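Local coordinates for protein cytochrome c XoxG (Methylobacterium extorquens, PDB 6ONQ) that binds a covalently attached heme c and probably carries electrons in lanthanide-dependent methanol oxidation, at the heme c site. Numbering follows the deposited sequence.

The heme c site. Residues 94-95, 97-99, 108-110, 112, 115, 118-119, 124, 127-128, 132-134, 141-144, 146. With HEC (heme c), chain B.
Heme c is held in a class I-type cytochrome c pocket built on the CXXCH motif, Cys95 to His99, and 763 of its 823 Å² is hidden by protein. Covalent attachment is shown by Cys95 SG, 1.8 Å from the vinyl-derived carbon HEC CAB; Cys98 SG sits on the second such arm, where its modelled bonds to both CAC and CBC leave the linkage geometry imprecise at 2.71 Å. Iron is near octahedral. The proximal His99 NE2 binds HEC FE at 2.3 Å. From the opposite face the distal Met143 SD binds HEC FE at 2.4 Å, and the two ligands subtend 171°. The imidazole's rotation is fixed by His99 ND1, which donates within the ring plane to Pro110 O, a backbone carbonyl, at 2.6 Å (164° at H). Ala109 CB lies over the rim of one imidazole face and Leu112 CD1 over the centre of the other, so that the ring is wedged between them. Met143 reaches iron by a bend at chi2 (73°), laying CB over the face of pyrrole D while CE turns over the nitrogen of pyrrole B.

Packing is dense around the macrocycle. Leu112 CD2 caps pyrrole A on the histidine side, whereas on the methionine side Pro144 CD covers pyrrole C and Phe146 meets pyrrole B edge-to-face, its plane inclined. The propionate side is polar. One carboxylate is held firmly: Ser115 OG donates to HEC O2A at 2.6 Å. Arg118 NH2 also reaches HEC O2A at 2.6 Å, nearly in the guanidinium plane. Lys132 runs extended, then bends at its last torsion to bring NZ to HEC O1A at 3.1 Å in a salt bridge. The second propionate is looser: the Lys132 bond to O2D is weak, and nearby Gln133, Glu134 and Gln141 are poorly ordered. The two basic groups probably offset propionate charge, while the thioethers and His/Met ligation hold the heme in place for its likely role in electron transfer.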
ATOM      1  N   GLU A  94     -11.586  -5.852  -0.471  1.00 30.89           N
ATOM      2  CA  GLU A  94     -12.388  -5.039   0.424  1.00 13.80           C
ATOM      3  C   GLU A  94     -12.570  -3.591  -0.009  1.00 14.23           C
ATOM      4  O   GLU A  94     -13.353  -2.883   0.631  1.00 19.63           O
ATOM      5  CB  GLU A  94     -11.784  -5.066   1.838  1.00 23.78           C
ATOM      6  CG  GLU A  94     -11.671  -6.460   2.472  1.00 28.81           C
ATOM      7  CD  GLU A  94     -12.801  -6.786   3.465  1.00 59.38           C
ATOM      8  OE1 GLU A  94     -12.719  -7.840   4.142  1.00 59.79           O
ATOM      9  OE2 GLU A  94     -13.770  -5.995   3.571  1.00 55.01           O
ATOM     10  N   CYS A  95     -11.900  -3.121  -1.067  1.00 20.88           N
ATOM     11  CA  CYS A  95     -11.972  -1.689  -1.373  1.00 20.51           C
ATOM     12  C   CYS A  95     -12.292  -1.397  -2.833  1.00 15.07           C
ATOM     13  O   CYS A  95     -12.891  -0.364  -3.150  1.00 21.00           O
ATOM     14  CB  CYS A  95     -10.656  -0.977  -1.023  1.00 15.97           C
ATOM     15  SG  CYS A  95      -9.826  -1.463   0.479  1.00 16.25           S
ATOM     16  N   VAL A  97     -14.458  -2.243  -4.755  1.00 33.32           N
ATOM     17  CA  VAL A  97     -15.863  -2.060  -5.122  1.00 30.67           C
ATOM     18  C   VAL A  97     -16.211  -0.577  -5.234  1.00 29.47           C
ATOM     19  O   VAL A  97     -16.817  -0.137  -6.219  1.00 36.38           O
ATOM     20  CB  VAL A  97     -16.777  -2.784  -4.117  1.00 33.59           C
ATOM     21  CG1 VAL A  97     -16.350  -2.473  -2.686  1.00 15.48           C
ATOM     22  CG2 VAL A  97     -18.239  -2.422  -4.360  1.00 27.43           C
ATOM     23  N   CYS A  98     -15.838   0.215  -4.229  1.00 24.63           N
ATOM     24  CA  CYS A  98     -16.147   1.638  -4.245  1.00 18.80           C
ATOM     25  C   CYS A  98     -15.052   2.495  -4.864  1.00 26.11           C
ATOM     26  O   CYS A  98     -15.360   3.543  -5.444  1.00 28.35           O
ATOM     27  CB  CYS A  98     -16.410   2.134  -2.833  1.00 24.44           C
ATOM     28  SG  CYS A  98     -17.744   1.291  -1.953  1.00 27.47           S
ATOM     29  N   HIS A  99     -13.789   2.077  -4.767  1.00 24.82           N
ATOM     30  CA  HIS A  99     -12.655   2.905  -5.162  1.00 20.41           C
ATOM     31  C   HIS A  99     -12.048   2.507  -6.493  1.00 26.29           C
ATOM     32  O   HIS A  99     -11.051   3.111  -6.912  1.00 29.60           O
ATOM     33  CB  HIS A  99     -11.577   2.863  -4.080  1.00 17.19           C
ATOM     34  CG  HIS A  99     -11.878   3.748  -2.920  1.00 13.28           C
ATOM     35  ND1 HIS A  99     -11.841   5.120  -3.014  1.00 17.17           N
ATOM     36  CD2 HIS A  99     -12.305   3.466  -1.668  1.00 10.89           C
ATOM     37  CE1 HIS A  99     -12.188   5.644  -1.854  1.00 22.19           C
ATOM     38  NE2 HIS A  99     -12.482   4.661  -1.026  1.00 11.99           N
ATOM     39  N   TYR A 108     -18.578   6.868  -7.189  1.00 53.88           N
ATOM     40  CA  TYR A 108     -18.935   7.193  -5.819  1.00 57.03           C
ATOM     41  C   TYR A 108     -17.744   7.520  -4.923  1.00 58.55           C
ATOM     42  O   TYR A 108     -17.947   8.137  -3.873  1.00 54.64           O
ATOM     43  CB  TYR A 108     -19.752   6.043  -5.200  1.00 66.57           C
ATOM     44  CG  TYR A 108     -20.128   6.243  -3.738  1.00 74.85           C
ATOM     45  CD1 TYR A 108     -20.826   7.379  -3.319  1.00 66.55           C
ATOM     46  CD2 TYR A 108     -19.788   5.291  -2.776  1.00 71.46           C
ATOM     47  CE1 TYR A 108     -21.169   7.565  -1.975  1.00 62.87           C
ATOM     48  CE2 TYR A 108     -20.127   5.463  -1.431  1.00 56.81           C
ATOM     49  CZ  TYR A 108     -20.816   6.600  -1.037  1.00 75.34           C
ATOM     50  OH  TYR A 108     -21.148   6.764   0.292  1.00 52.77           O
ATOM     51  N   ALA A 109     -16.512   7.172  -5.307  1.00 42.73           N
ATOM     52  CA  ALA A 109     -15.419   7.331  -4.353  1.00 34.50           C
ATOM     53  C   ALA A 109     -14.128   7.737  -5.049  1.00 27.68           C
ATOM     54  O   ALA A 109     -13.910   7.380  -6.211  1.00 33.36           O
ATOM     55  CB  ALA A 109     -15.203   6.041  -3.545  1.00 33.40           C
ATOM     56  N   PRO A 110     -13.245   8.454  -4.351  1.00 22.85           N
ATOM     57  CA  PRO A 110     -12.043   9.009  -4.984  1.00 19.36           C
ATOM     58  C   PRO A 110     -10.971   7.973  -5.276  1.00 23.16           C
ATOM     59  O   PRO A 110     -11.032   6.812  -4.882  1.00 24.29           O
ATOM     60  CB  PRO A 110     -11.534  10.002  -3.940  1.00 20.40           C
ATOM     61  CG  PRO A 110     -11.981   9.421  -2.658  1.00 19.32           C
ATOM     62  CD  PRO A 110     -13.378   8.923  -2.963  1.00 32.14           C
ATOM     63  N   LEU A 112      -7.614   6.489  -4.788  1.00 23.90           N
ATOM     64  CA  LEU A 112      -6.622   6.391  -3.727  1.00 15.96           C
ATOM     65  C   LEU A 112      -5.185   6.421  -4.230  1.00 19.32           C
ATOM     66  O   LEU A 112      -4.275   6.617  -3.418  1.00 26.98           O
ATOM     67  CB  LEU A 112      -6.861   5.118  -2.910  1.00 16.30           C
ATOM     68  CG  LEU A 112      -8.273   5.033  -2.321  1.00 20.57           C
ATOM     69  CD1 LEU A 112      -8.402   3.835  -1.410  1.00 15.47           C
ATOM     70  CD2 LEU A 112      -8.670   6.315  -1.602  1.00  6.54           C
ATOM     71  N   SER A 115      -4.650   9.862  -3.579  1.00 24.10           N
ATOM     72  CA  SER A 115      -4.850  10.208  -2.174  1.00 20.07           C
ATOM     73  C   SER A 115      -3.550  10.112  -1.391  1.00 20.63           C
ATOM     74  O   SER A 115      -3.238  10.980  -0.567  1.00 22.45           O
ATOM     75  CB  SER A 115      -5.902   9.284  -1.551  1.00 18.68           C
ATOM     76  OG  SER A 115      -7.221   9.701  -1.867  1.00 20.59           O
ATOM     77  N   ARG A 118      -1.013  13.084  -0.643  1.00 14.78           N
ATOM     78  CA  ARG A 118      -1.219  14.034   0.449  1.00 12.63           C
ATOM     79  C   ARG A 118      -1.262  13.377   1.821  1.00 12.81           C
ATOM     80  O   ARG A 118      -0.655  13.880   2.768  1.00 30.70           O
ATOM     81  CB  ARG A 118      -2.525  14.797   0.258  1.00 15.74           C
ATOM     82  CG  ARG A 118      -2.726  15.313  -1.114  1.00 27.79           C
ATOM     83  CD  ARG A 118      -4.120  15.842  -1.252  1.00 29.72           C
ATOM     84  NE  ARG A 118      -5.048  14.765  -1.540  1.00 31.06           N
ATOM     85  CZ  ARG A 118      -5.962  14.338  -0.683  1.00 32.55           C
ATOM     86  NH1 ARG A 118      -6.064  14.907   0.512  1.00 24.13           N
ATOM     87  NH2 ARG A 118      -6.772  13.346  -1.027  1.00 29.16           N
ATOM     88  N   LEU A 119      -2.006  12.283   1.947  1.00 23.49           N
ATOM     89  CA  LEU A 119      -2.300  11.701   3.252  1.00 21.71           C
ATOM     90  C   LEU A 119      -1.077  11.031   3.863  1.00 19.66           C
ATOM     91  O   LEU A 119      -0.434  10.188   3.226  1.00 18.38           O
ATOM     92  CB  LEU A 119      -3.420  10.675   3.127  1.00 15.17           C
ATOM     93  CG  LEU A 119      -4.786  11.171   2.695  1.00 18.94           C
ATOM     94  CD1 LEU A 119      -5.705   9.981   2.666  1.00 15.66           C
ATOM     95  CD2 LEU A 119      -5.315  12.243   3.633  1.00 19.48           C
ATOM     96  N   PHE A 124      -4.182   8.241   6.985  1.00 19.50           N
ATOM     97  CA  PHE A 124      -4.790   7.100   6.322  1.00 10.18           C
ATOM     98  C   PHE A 124      -5.352   6.115   7.337  1.00 12.25           C
ATOM     99  O   PHE A 124      -6.489   5.655   7.207  1.00 17.65           O
ATOM    100  CB  PHE A 124      -3.753   6.435   5.422  1.00 16.22           C
ATOM    101  CG  PHE A 124      -4.178   5.114   4.873  1.00 16.27           C
ATOM    102  CD1 PHE A 124      -4.860   5.040   3.671  1.00 19.76           C
ATOM    103  CD2 PHE A 124      -3.878   3.946   5.543  1.00 10.06           C
ATOM    104  CE1 PHE A 124      -5.243   3.830   3.165  1.00 11.55           C
ATOM    105  CE2 PHE A 124      -4.263   2.735   5.044  1.00 12.32           C
ATOM    106  CZ  PHE A 124      -4.937   2.670   3.856  1.00 13.85           C
ATOM    107  N   ILE A 127      -8.636   7.485   8.942  1.00 13.72           N
ATOM    108  CA  ILE A 127      -9.778   7.424   8.035  1.00 12.65           C
ATOM    109  C   ILE A 127     -10.263   5.989   7.897  1.00 14.27           C
ATOM    110  O   ILE A 127     -11.467   5.715   7.905  1.00 15.06           O
ATOM    111  CB  ILE A 127      -9.402   8.020   6.669  1.00 16.19           C
ATOM    112  CG1 ILE A 127      -9.366   9.543   6.744  1.00 15.40           C
ATOM    113  CG2 ILE A 127     -10.367   7.551   5.585  1.00 10.36           C
ATOM    114  CD1 ILE A 127      -8.608  10.163   5.589  1.00 10.68           C
ATOM    115  N   LEU A 128      -9.332   5.050   7.775  1.00 16.53           N
ATOM    116  CA  LEU A 128      -9.706   3.652   7.625  1.00 13.04           C
ATOM    117  C   LEU A 128     -10.390   3.115   8.879  1.00 15.83           C
ATOM    118  O   LEU A 128     -11.383   2.384   8.787  1.00 17.00           O
ATOM    119  CB  LEU A 128      -8.464   2.839   7.292  1.00 12.01           C
ATOM    120  CG  LEU A 128      -8.664   1.365   6.992  1.00 12.34           C
ATOM    121  CD1 LEU A 128      -9.552   1.242   5.794  1.00 18.93           C
ATOM    122  CD2 LEU A 128      -7.321   0.708   6.745  1.00  4.93           C
ATOM    123  N   LYS A 132     -15.188   8.417   7.183  1.00 19.09           N
ATOM    124  CA  LYS A 132     -15.200   9.816   6.769  1.00 25.59           C
ATOM    125  C   LYS A 132     -16.534  10.101   6.091  1.00 19.59           C
ATOM    126  O   LYS A 132     -17.026   9.262   5.339  1.00 30.39           O
ATOM    127  CB  LYS A 132     -14.027  10.103   5.822  1.00 20.14           C
ATOM    128  CG  LYS A 132     -13.857  11.539   5.375  1.00 15.05           C
ATOM    129  CD  LYS A 132     -12.550  11.704   4.607  1.00 13.08           C
ATOM    130  CE  LYS A 132     -12.501  13.044   3.876  1.00 27.80           C
ATOM    131  NZ  LYS A 132     -12.460  12.874   2.382  1.00 51.15           N
ATOM    132  N   GLN A 133     -17.122  11.270   6.352  1.00 34.27           N
ATOM    133  CA  GLN A 133     -18.417  11.618   5.762  1.00 44.36           C
ATOM    134  C   GLN A 133     -18.423  13.038   5.212  1.00 55.29           C
ATOM    135  O   GLN A 133     -18.130  13.995   5.937  1.00 53.69           O
ATOM    136  CB  GLN A 133     -19.564  11.454   6.771  1.00 44.26           C
ATOM    137  CG  GLN A 133     -19.878   9.999   7.064  1.00 54.94           C
ATOM    138  CD  GLN A 133     -20.740   9.798   8.299  1.00 64.91           C
ATOM    139  OE1 GLN A 133     -21.205   8.685   8.567  1.00 54.76           O
ATOM    140  NE2 GLN A 133     -20.954  10.871   9.060  1.00 59.84           N
ATOM    141  N   GLU A 134     -18.779  13.160   3.935  1.00 56.33           N
ATOM    142  CA  GLU A 134     -18.930  14.433   3.222  1.00 65.32           C
ATOM    143  C   GLU A 134     -17.783  15.415   3.470  1.00 76.38           C
ATOM    144  O   GLU A 134     -16.812  15.462   2.706  1.00 74.88           O
ATOM    145  CB  GLU A 134     -20.272  15.075   3.587  1.00 63.45           C
ATOM    146  CG  GLU A 134     -21.474  14.228   3.174  1.00 75.72           C
ATOM    147  CD  GLU A 134     -22.807  14.764   3.684  1.00 96.99           C
ATOM    148  OE1 GLU A 134     -23.202  15.884   3.277  1.00 86.64           O
ATOM    149  OE2 GLU A 134     -23.463  14.051   4.482  1.00 58.85           O
ATOM    150  N   GLN A 141     -22.323  10.955   0.919  1.00 71.07           N
ATOM    151  CA  GLN A 141     -21.010  10.396   0.587  1.00 49.32           C
ATOM    152  C   GLN A 141     -20.391   9.849   1.874  1.00 35.62           C
ATOM    153  O   GLN A 141     -19.918  10.629   2.703  1.00 42.01           O
ATOM    154  CB  GLN A 141     -20.140  11.484  -0.027  1.00 43.83           C
ATOM    155  CG  GLN A 141     -19.354  11.106  -1.266  1.00 55.27           C
ATOM    156  CD  GLN A 141     -18.208  12.075  -1.521  1.00 61.11           C
ATOM    157  OE1 GLN A 141     -18.170  13.175  -0.956  1.00 62.23           O
ATOM    158  NE2 GLN A 141     -17.258  11.665  -2.359  1.00 56.30           N
ATOM    159  N   VAL A 142     -20.394   8.525   2.058  1.00 33.49           N
ATOM    160  CA  VAL A 142     -19.885   7.928   3.294  1.00 27.18           C
ATOM    161  C   VAL A 142     -18.790   6.907   2.996  1.00 30.88           C
ATOM    162  O   VAL A 142     -18.947   6.023   2.143  1.00 24.94           O
ATOM    163  CB  VAL A 142     -20.991   7.279   4.156  1.00 43.17           C
ATOM    164  CG1 VAL A 142     -21.575   6.064   3.477  1.00 46.66           C
ATOM    165  CG2 VAL A 142     -20.427   6.872   5.526  1.00 38.83           C
ATOM    166  N   MET A 143     -17.678   7.047   3.707  1.00 20.82           N
ATOM    167  CA  MET A 143     -16.652   6.032   3.801  1.00 16.86           C
ATOM    168  C   MET A 143     -16.847   5.294   5.116  1.00 18.58           C
ATOM    169  O   MET A 143     -16.847   5.934   6.182  1.00 22.93           O
ATOM    170  CB  MET A 143     -15.271   6.680   3.736  1.00 18.47           C
ATOM    171  CG  MET A 143     -14.158   5.946   4.423  1.00 19.41           C
ATOM    172  SD  MET A 143     -13.663   4.481   3.522  1.00 18.18           S
ATOM    173  CE  MET A 143     -12.395   3.805   4.597  1.00 17.85           C
ATOM    174  N   PRO A 144     -17.070   3.984   5.101  1.00 18.54           N
ATOM    175  CA  PRO A 144     -17.388   3.282   6.351  1.00 20.20           C
ATOM    176  C   PRO A 144     -16.177   3.176   7.260  1.00 17.88           C
ATOM    177  O   PRO A 144     -15.043   3.033   6.800  1.00 20.15           O
ATOM    178  CB  PRO A 144     -17.836   1.893   5.882  1.00 20.86           C
ATOM    179  CG  PRO A 144     -17.966   1.984   4.392  1.00 18.52           C
ATOM    180  CD  PRO A 144     -17.105   3.097   3.931  1.00 16.41           C
ATOM    181  N   PHE A 146     -13.865   1.011   9.278  1.00 18.51           N
ATOM    182  CA  PHE A 146     -13.484  -0.394   9.270  1.00 15.79           C
ATOM    183  C   PHE A 146     -12.856  -0.847  10.580  1.00 21.55           C
ATOM    184  O   PHE A 146     -12.355  -1.970  10.645  1.00 21.54           O
ATOM    185  CB  PHE A 146     -12.511  -0.684   8.137  1.00 17.24           C
ATOM    186  CG  PHE A 146     -13.141  -0.738   6.786  1.00 18.04           C
ATOM    187  CD1 PHE A 146     -13.339   0.418   6.054  1.00 15.94           C
ATOM    188  CD2 PHE A 146     -13.497  -1.950   6.227  1.00 17.36           C
ATOM    189  CE1 PHE A 146     -13.896   0.363   4.797  1.00 17.01           C
ATOM    190  CE2 PHE A 146     -14.056  -2.011   4.978  1.00  7.98           C
ATOM    191  CZ  PHE A 146     -14.260  -0.859   4.262  1.00 12.78           C
TER
HETATM  192 FE   HEC B 201     -12.932   4.447   1.203  1.00 21.37          FE
HETATM  193  CHA HEC B 201     -12.649   7.883   1.161  1.00 15.50           C
HETATM  194  CHB HEC B 201      -9.636   4.212   1.772  1.00 16.20           C
HETATM  195  CHC HEC B 201     -13.192   1.021   1.384  1.00 19.10           C
HETATM  196  CHD HEC B 201     -16.144   4.667   0.053  1.00 24.31           C
HETATM  197  NA  HEC B 201     -11.437   5.797   1.379  1.00 16.29           N
HETATM  198  C1A HEC B 201     -11.509   7.168   1.432  1.00 19.66           C
HETATM  199  C2A HEC B 201     -10.208   7.683   1.831  1.00 12.26           C
HETATM  200  C3A HEC B 201      -9.392   6.653   1.996  1.00  7.73           C
HETATM  201  C4A HEC B 201     -10.149   5.468   1.719  1.00  9.86           C
HETATM  202  CMA HEC B 201      -7.904   6.649   2.395  1.00  9.18           C
HETATM  203  CAA HEC B 201      -9.831   9.162   2.006  1.00  9.42           C
HETATM  204  CBA HEC B 201      -9.809   9.763   0.609  1.00 22.54           C
HETATM  205  CGA HEC B 201      -9.229  11.147   0.614  1.00 22.97           C
HETATM  206  O1A HEC B 201      -9.642  11.982   1.459  1.00 34.55           O
HETATM  207  O2A HEC B 201      -8.365  11.408  -0.252  1.00 15.58           O
HETATM  208  NB  HEC B 201     -11.691   2.899   1.517  1.00 12.24           N
HETATM  209  C1B HEC B 201     -10.342   3.053   1.723  1.00 15.28           C
HETATM  210  C2B HEC B 201      -9.731   1.765   1.896  1.00 14.87           C
HETATM  211  C3B HEC B 201     -10.679   0.847   1.808  1.00 20.43           C
HETATM  212  C4B HEC B 201     -11.938   1.540   1.552  1.00 16.63           C
HETATM  213  CMB HEC B 201      -8.244   1.488   2.174  1.00  4.36           C
HETATM  214  CAB HEC B 201     -10.319  -0.657   1.970  1.00 11.87           C
HETATM  215  CBB HEC B 201     -11.193  -1.556   2.372  1.00 17.86           C
HETATM  216  NC  HEC B 201     -14.409   3.092   0.754  1.00 25.31           N
HETATM  217  C1C HEC B 201     -14.315   1.727   0.983  1.00 25.71           C
HETATM  218  C2C HEC B 201     -15.625   1.168   0.723  1.00 19.33           C
HETATM  219  C3C HEC B 201     -16.452   2.150   0.345  1.00 31.49           C
HETATM  220  C4C HEC B 201     -15.700   3.397   0.363  1.00 17.61           C
HETATM  221  CMC HEC B 201     -16.009  -0.325   0.832  1.00 20.73           C
HETATM  222  CAC HEC B 201     -17.946   1.901  -0.016  1.00 26.09           C
HETATM  223  CBC HEC B 201     -18.523   2.569  -1.011  1.00 31.25           C
HETATM  224  ND  HEC B 201     -14.142   5.977   0.687  1.00 15.58           N
HETATM  225  C1D HEC B 201     -15.458   5.854   0.268  1.00 24.57           C
HETATM  226  C2D HEC B 201     -15.989   7.199   0.108  1.00 24.84           C
HETATM  227  C3D HEC B 201     -15.032   8.073   0.423  1.00 24.06           C
HETATM  228  C4D HEC B 201     -13.848   7.326   0.785  1.00 20.56           C
HETATM  229  CMD HEC B 201     -17.414   7.581  -0.338  1.00 23.77           C
HETATM  230  CAD HEC B 201     -15.154   9.609   0.382  1.00 14.71           C
HETATM  231  CBD HEC B 201     -15.541  10.187   1.739  1.00 27.81           C
HETATM  232  CGD HEC B 201     -15.616  11.690   1.624  1.00 28.46           C
HETATM  233  O1D HEC B 201     -15.754  12.200   0.484  1.00 44.51           O
HETATM  234  O2D HEC B 201     -15.544  12.389   2.663  1.00 23.37           O